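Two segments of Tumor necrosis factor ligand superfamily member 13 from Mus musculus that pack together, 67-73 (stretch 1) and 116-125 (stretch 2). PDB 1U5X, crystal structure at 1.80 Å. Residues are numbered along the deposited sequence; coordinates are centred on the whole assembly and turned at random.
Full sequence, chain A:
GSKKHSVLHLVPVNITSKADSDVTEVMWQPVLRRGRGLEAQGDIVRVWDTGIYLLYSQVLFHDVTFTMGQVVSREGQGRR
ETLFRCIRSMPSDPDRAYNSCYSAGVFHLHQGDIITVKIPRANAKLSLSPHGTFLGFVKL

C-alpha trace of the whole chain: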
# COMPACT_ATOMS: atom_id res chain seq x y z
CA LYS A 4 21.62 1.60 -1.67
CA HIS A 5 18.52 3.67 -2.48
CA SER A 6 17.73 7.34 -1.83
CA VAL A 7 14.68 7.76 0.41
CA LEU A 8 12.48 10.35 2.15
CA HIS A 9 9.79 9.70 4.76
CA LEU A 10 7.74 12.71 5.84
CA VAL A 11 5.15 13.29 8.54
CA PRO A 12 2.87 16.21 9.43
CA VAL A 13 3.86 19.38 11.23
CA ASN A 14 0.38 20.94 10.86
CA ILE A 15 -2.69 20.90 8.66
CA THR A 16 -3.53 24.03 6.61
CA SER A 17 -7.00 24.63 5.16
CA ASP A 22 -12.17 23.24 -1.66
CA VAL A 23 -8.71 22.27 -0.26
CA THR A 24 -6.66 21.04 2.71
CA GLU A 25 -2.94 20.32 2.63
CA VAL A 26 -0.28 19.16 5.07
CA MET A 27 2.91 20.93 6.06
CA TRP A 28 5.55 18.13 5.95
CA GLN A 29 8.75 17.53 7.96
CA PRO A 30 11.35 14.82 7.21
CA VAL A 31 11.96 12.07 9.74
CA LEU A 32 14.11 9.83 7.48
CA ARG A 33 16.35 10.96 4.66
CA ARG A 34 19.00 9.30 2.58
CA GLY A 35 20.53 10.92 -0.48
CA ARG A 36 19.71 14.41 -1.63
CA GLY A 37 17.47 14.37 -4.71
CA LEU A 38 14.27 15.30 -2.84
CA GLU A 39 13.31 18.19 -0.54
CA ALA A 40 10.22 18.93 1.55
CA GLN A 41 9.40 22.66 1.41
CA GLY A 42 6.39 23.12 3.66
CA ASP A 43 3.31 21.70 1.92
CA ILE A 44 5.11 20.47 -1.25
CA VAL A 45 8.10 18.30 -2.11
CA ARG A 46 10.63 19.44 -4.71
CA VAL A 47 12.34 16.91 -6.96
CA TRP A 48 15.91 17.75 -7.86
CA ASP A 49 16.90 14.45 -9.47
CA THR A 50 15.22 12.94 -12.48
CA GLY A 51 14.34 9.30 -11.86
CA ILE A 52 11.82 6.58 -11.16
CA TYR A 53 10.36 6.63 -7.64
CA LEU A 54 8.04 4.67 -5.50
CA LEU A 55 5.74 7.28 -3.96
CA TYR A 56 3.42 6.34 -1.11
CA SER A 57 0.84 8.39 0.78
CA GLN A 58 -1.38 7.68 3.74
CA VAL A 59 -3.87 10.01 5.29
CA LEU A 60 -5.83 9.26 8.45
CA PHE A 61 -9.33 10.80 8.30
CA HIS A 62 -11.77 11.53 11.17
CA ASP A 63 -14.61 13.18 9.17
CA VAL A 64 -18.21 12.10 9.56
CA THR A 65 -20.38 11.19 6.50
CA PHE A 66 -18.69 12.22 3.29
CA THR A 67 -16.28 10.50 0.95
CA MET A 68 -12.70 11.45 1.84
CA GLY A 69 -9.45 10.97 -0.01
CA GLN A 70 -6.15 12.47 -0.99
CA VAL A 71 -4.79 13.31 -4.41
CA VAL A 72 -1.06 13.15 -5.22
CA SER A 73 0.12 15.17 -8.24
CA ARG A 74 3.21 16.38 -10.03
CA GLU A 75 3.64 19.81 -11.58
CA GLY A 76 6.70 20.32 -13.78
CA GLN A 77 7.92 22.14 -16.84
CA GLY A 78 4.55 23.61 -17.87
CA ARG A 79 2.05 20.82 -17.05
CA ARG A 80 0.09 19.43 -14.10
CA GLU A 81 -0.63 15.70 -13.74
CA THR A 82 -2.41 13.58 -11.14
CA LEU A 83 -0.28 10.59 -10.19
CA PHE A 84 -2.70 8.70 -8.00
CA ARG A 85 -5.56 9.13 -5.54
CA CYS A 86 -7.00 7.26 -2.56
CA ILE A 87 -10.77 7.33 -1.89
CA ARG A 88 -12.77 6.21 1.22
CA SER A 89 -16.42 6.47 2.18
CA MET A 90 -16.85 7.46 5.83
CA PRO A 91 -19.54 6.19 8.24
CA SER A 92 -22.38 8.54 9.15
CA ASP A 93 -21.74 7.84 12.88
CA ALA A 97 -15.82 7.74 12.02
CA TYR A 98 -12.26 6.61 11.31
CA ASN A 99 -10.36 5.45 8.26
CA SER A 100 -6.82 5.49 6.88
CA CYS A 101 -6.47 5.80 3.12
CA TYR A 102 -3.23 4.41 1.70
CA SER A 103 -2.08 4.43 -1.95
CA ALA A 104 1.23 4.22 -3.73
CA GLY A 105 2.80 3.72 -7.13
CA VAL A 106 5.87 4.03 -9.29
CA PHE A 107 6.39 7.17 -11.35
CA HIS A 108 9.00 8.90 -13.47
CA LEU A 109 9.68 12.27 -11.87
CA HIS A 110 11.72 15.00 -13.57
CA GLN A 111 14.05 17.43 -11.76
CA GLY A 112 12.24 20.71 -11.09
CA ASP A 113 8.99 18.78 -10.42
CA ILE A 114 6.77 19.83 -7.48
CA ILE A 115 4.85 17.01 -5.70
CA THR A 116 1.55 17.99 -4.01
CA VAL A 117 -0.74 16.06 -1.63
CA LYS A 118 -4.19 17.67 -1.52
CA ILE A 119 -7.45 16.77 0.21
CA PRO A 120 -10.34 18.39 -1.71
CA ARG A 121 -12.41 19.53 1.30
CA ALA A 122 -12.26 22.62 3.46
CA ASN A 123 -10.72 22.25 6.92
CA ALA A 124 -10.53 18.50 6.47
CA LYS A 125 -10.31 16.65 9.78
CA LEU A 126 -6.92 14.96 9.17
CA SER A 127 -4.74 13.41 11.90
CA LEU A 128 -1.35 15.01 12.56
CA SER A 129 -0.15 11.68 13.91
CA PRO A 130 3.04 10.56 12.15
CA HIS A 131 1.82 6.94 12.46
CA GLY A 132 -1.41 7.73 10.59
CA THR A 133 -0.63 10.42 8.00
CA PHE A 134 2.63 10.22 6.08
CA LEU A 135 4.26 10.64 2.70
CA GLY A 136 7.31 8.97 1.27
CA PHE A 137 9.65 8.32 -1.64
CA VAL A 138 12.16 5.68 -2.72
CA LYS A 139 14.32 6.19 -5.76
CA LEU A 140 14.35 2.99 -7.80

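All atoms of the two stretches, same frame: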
# COMPACT_ATOMS: atom_id res chain seq x y z
N THR A 67 -17.42 11.18 1.55
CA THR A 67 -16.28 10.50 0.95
C THR A 67 -15.04 11.37 1.12
O THR A 67 -15.08 12.56 0.78
CB THR A 67 -16.53 10.24 -0.55
OG1 THR A 67 -17.69 9.41 -0.72
CG2 THR A 67 -15.39 9.46 -1.18
N MET A 68 -13.96 10.78 1.63
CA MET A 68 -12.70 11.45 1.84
C MET A 68 -11.61 10.79 1.01
O MET A 68 -11.72 9.63 0.67
CB MET A 68 -12.30 11.38 3.30
CG MET A 68 -13.27 12.08 4.25
SD MET A 68 -13.65 13.80 3.80
CE MET A 68 -12.01 14.60 3.93
N GLY A 69 -10.57 11.53 0.70
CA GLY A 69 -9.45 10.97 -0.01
C GLY A 69 -8.44 12.03 -0.39
O GLY A 69 -8.75 13.21 -0.52
N GLN A 70 -7.24 11.58 -0.64
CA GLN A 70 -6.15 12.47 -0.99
C GLN A 70 -5.76 12.27 -2.43
O GLN A 70 -5.91 11.20 -2.96
CB GLN A 70 -4.96 12.30 -0.08
CG GLN A 70 -4.12 11.06 -0.30
CD GLN A 70 -4.56 9.94 0.57
OE1 GLN A 70 -5.76 9.86 0.96
NE2 GLN A 70 -3.61 9.06 0.89
N VAL A 71 -5.23 13.32 -3.04
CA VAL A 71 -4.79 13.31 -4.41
C VAL A 71 -3.34 13.73 -4.47
O VAL A 71 -2.98 14.80 -3.99
CB VAL A 71 -5.60 14.33 -5.23
CG1 VAL A 71 -5.31 14.17 -6.73
CG2 VAL A 71 -7.11 14.20 -4.96
N VAL A 72 -2.50 12.90 -5.08
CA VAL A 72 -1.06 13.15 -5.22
C VAL A 72 -0.73 13.47 -6.67
O VAL A 72 -1.05 12.69 -7.55
CB VAL A 72 -0.24 11.90 -4.79
CG1 VAL A 72 1.24 12.12 -4.93
CG2 VAL A 72 -0.56 11.50 -3.32
N SER A 73 -0.12 14.64 -6.90
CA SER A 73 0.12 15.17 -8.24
C SER A 73 1.53 15.70 -8.41
O SER A 73 2.22 16.02 -7.42
CB SER A 73 -0.86 16.30 -8.59
OG SER A 73 -2.20 15.96 -8.31
N THR A 116 2.59 17.47 -4.89
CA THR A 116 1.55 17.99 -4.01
C THR A 116 0.71 16.85 -3.46
O THR A 116 0.49 15.85 -4.15
CB THR A 116 0.61 18.96 -4.74
OG1 THR A 116 0.11 18.38 -5.96
CG2 THR A 116 1.33 20.24 -5.19
N VAL A 117 0.26 16.98 -2.21
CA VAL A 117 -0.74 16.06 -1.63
C VAL A 117 -1.89 16.93 -1.16
O VAL A 117 -1.70 17.76 -0.27
CB VAL A 117 -0.15 15.20 -0.48
CG1 VAL A 117 -1.20 14.25 0.09
CG2 VAL A 117 1.03 14.40 -0.94
N LYS A 118 -3.04 16.81 -1.82
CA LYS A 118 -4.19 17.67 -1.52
C LYS A 118 -5.40 16.82 -1.16
O LYS A 118 -5.63 15.75 -1.75
CB LYS A 118 -4.55 18.57 -2.73
CG LYS A 118 -3.45 19.56 -3.09
CD LYS A 118 -3.82 20.45 -4.28
CE LYS A 118 -2.98 21.71 -4.31
NZ LYS A 118 -3.34 22.60 -5.43
N ILE A 119 -6.14 17.30 -0.16
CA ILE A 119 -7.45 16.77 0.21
C ILE A 119 -8.52 17.78 -0.20
O ILE A 119 -8.54 18.89 0.31
CB ILE A 119 -7.50 16.47 1.74
CG1 ILE A 119 -6.54 15.34 2.11
CG2 ILE A 119 -8.91 16.05 2.13
CD1 ILE A 119 -5.07 15.67 2.23
N PRO A 120 -9.39 17.43 -1.14
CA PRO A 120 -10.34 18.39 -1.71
C PRO A 120 -11.58 18.71 -0.85
O PRO A 120 -12.71 18.70 -1.35
CB PRO A 120 -10.74 17.73 -3.04
CG PRO A 120 -10.66 16.29 -2.75
CD PRO A 120 -9.51 16.11 -1.78
N ARG A 121 -11.36 19.01 0.42
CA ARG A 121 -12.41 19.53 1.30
C ARG A 121 -11.81 20.59 2.20
O ARG A 121 -10.62 20.56 2.52
CB ARG A 121 -13.03 18.42 2.12
N ALA A 122 -12.66 21.51 2.61
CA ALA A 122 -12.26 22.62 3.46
C ALA A 122 -12.04 22.11 4.87
O ALA A 122 -12.83 21.30 5.37
CB ALA A 122 -13.35 23.68 3.47
N ASN A 123 -10.97 22.58 5.52
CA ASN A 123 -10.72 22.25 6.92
C ASN A 123 -11.03 20.78 7.16
O ASN A 123 -11.85 20.42 8.01
CB ASN A 123 -11.56 23.14 7.85
CG ASN A 123 -11.11 24.59 7.84
OD1 ASN A 123 -9.93 24.89 8.02
ND2 ASN A 123 -12.05 25.49 7.64
N ALA A 124 -10.39 19.93 6.36
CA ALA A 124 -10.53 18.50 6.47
C ALA A 124 -9.99 18.03 7.81
O ALA A 124 -8.92 18.47 8.24
CB ALA A 124 -9.79 17.83 5.32
N LYS A 125 -10.73 17.15 8.48
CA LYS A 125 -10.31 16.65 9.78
C LYS A 125 -9.30 15.52 9.52
O LYS A 125 -9.67 14.36 9.38
CB LYS A 125 -11.50 16.19 10.61
CG LYS A 125 -12.54 17.32 10.95
O HOH W 1 -2.46 16.97 -5.53

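The apolar centre of the contact lies on the face of the sheet that carries Val72 and Val117. These two form a non-hydrogen-bonded antiparallel pair, with CA atoms 4.6 Å apart, and both adopt the t rotamer, which brings Val72 CG2 to 4.1 Å from Val117 CG2. Both are buried, and beta-branched valine suits a strand position where a short apolar side chain must meet its partner. Gln70 extends this patch through its aliphatic base: its CB lies 4.1 Å from Ile119 CG1 and 4.2 Å from Val117 CG1, while the end of the side chain leads away and its NE2 is hydrogen-bonded elsewhere in the structure. Farther along, the CA-to-CB bond of Met68 points sideways, but three successive m torsions fold its end back, placing Met68 CE 3.9 Å from Ile119 CG2 and 4.2 Å from Ala124 CB.

The backbone supplies the directional bonds. Val71 N donates to Lys118 O (2.8 Å, 158°) and Lys118 N to Val71 O (3.0 Å, 171°); two residues on, Ser73 N donates to Thr116 O (3.1 Å) and Thr116 N to Ser73 O (2.9 Å). Between these pairs, Val72 CA approaches Thr116 O at 3.3 Å, a CA-H...O contact with 151° at the hydrogen. Gly69 continues the approach without a side chain, its O 3.3 Å from Pro120 CD.

The other face carries Val71, Ser73, Thr116 and Lys118. Val71 CG2 reaches Pro120 CD at 4.4 Å, whereas the extended Lys118 side chain leads its end away from stretch 1. At the polar edge, one water bridges the stretches: it donates to Val71 O at 2.7 Å and hydrogen-bonds Ser73 OG and Thr116 OG1, each at 3.0 Å. The small hydroxyl residues thus suit this site, both presenting oxygen to the same water. Altogether the contact buries 477 Å², both sides summed.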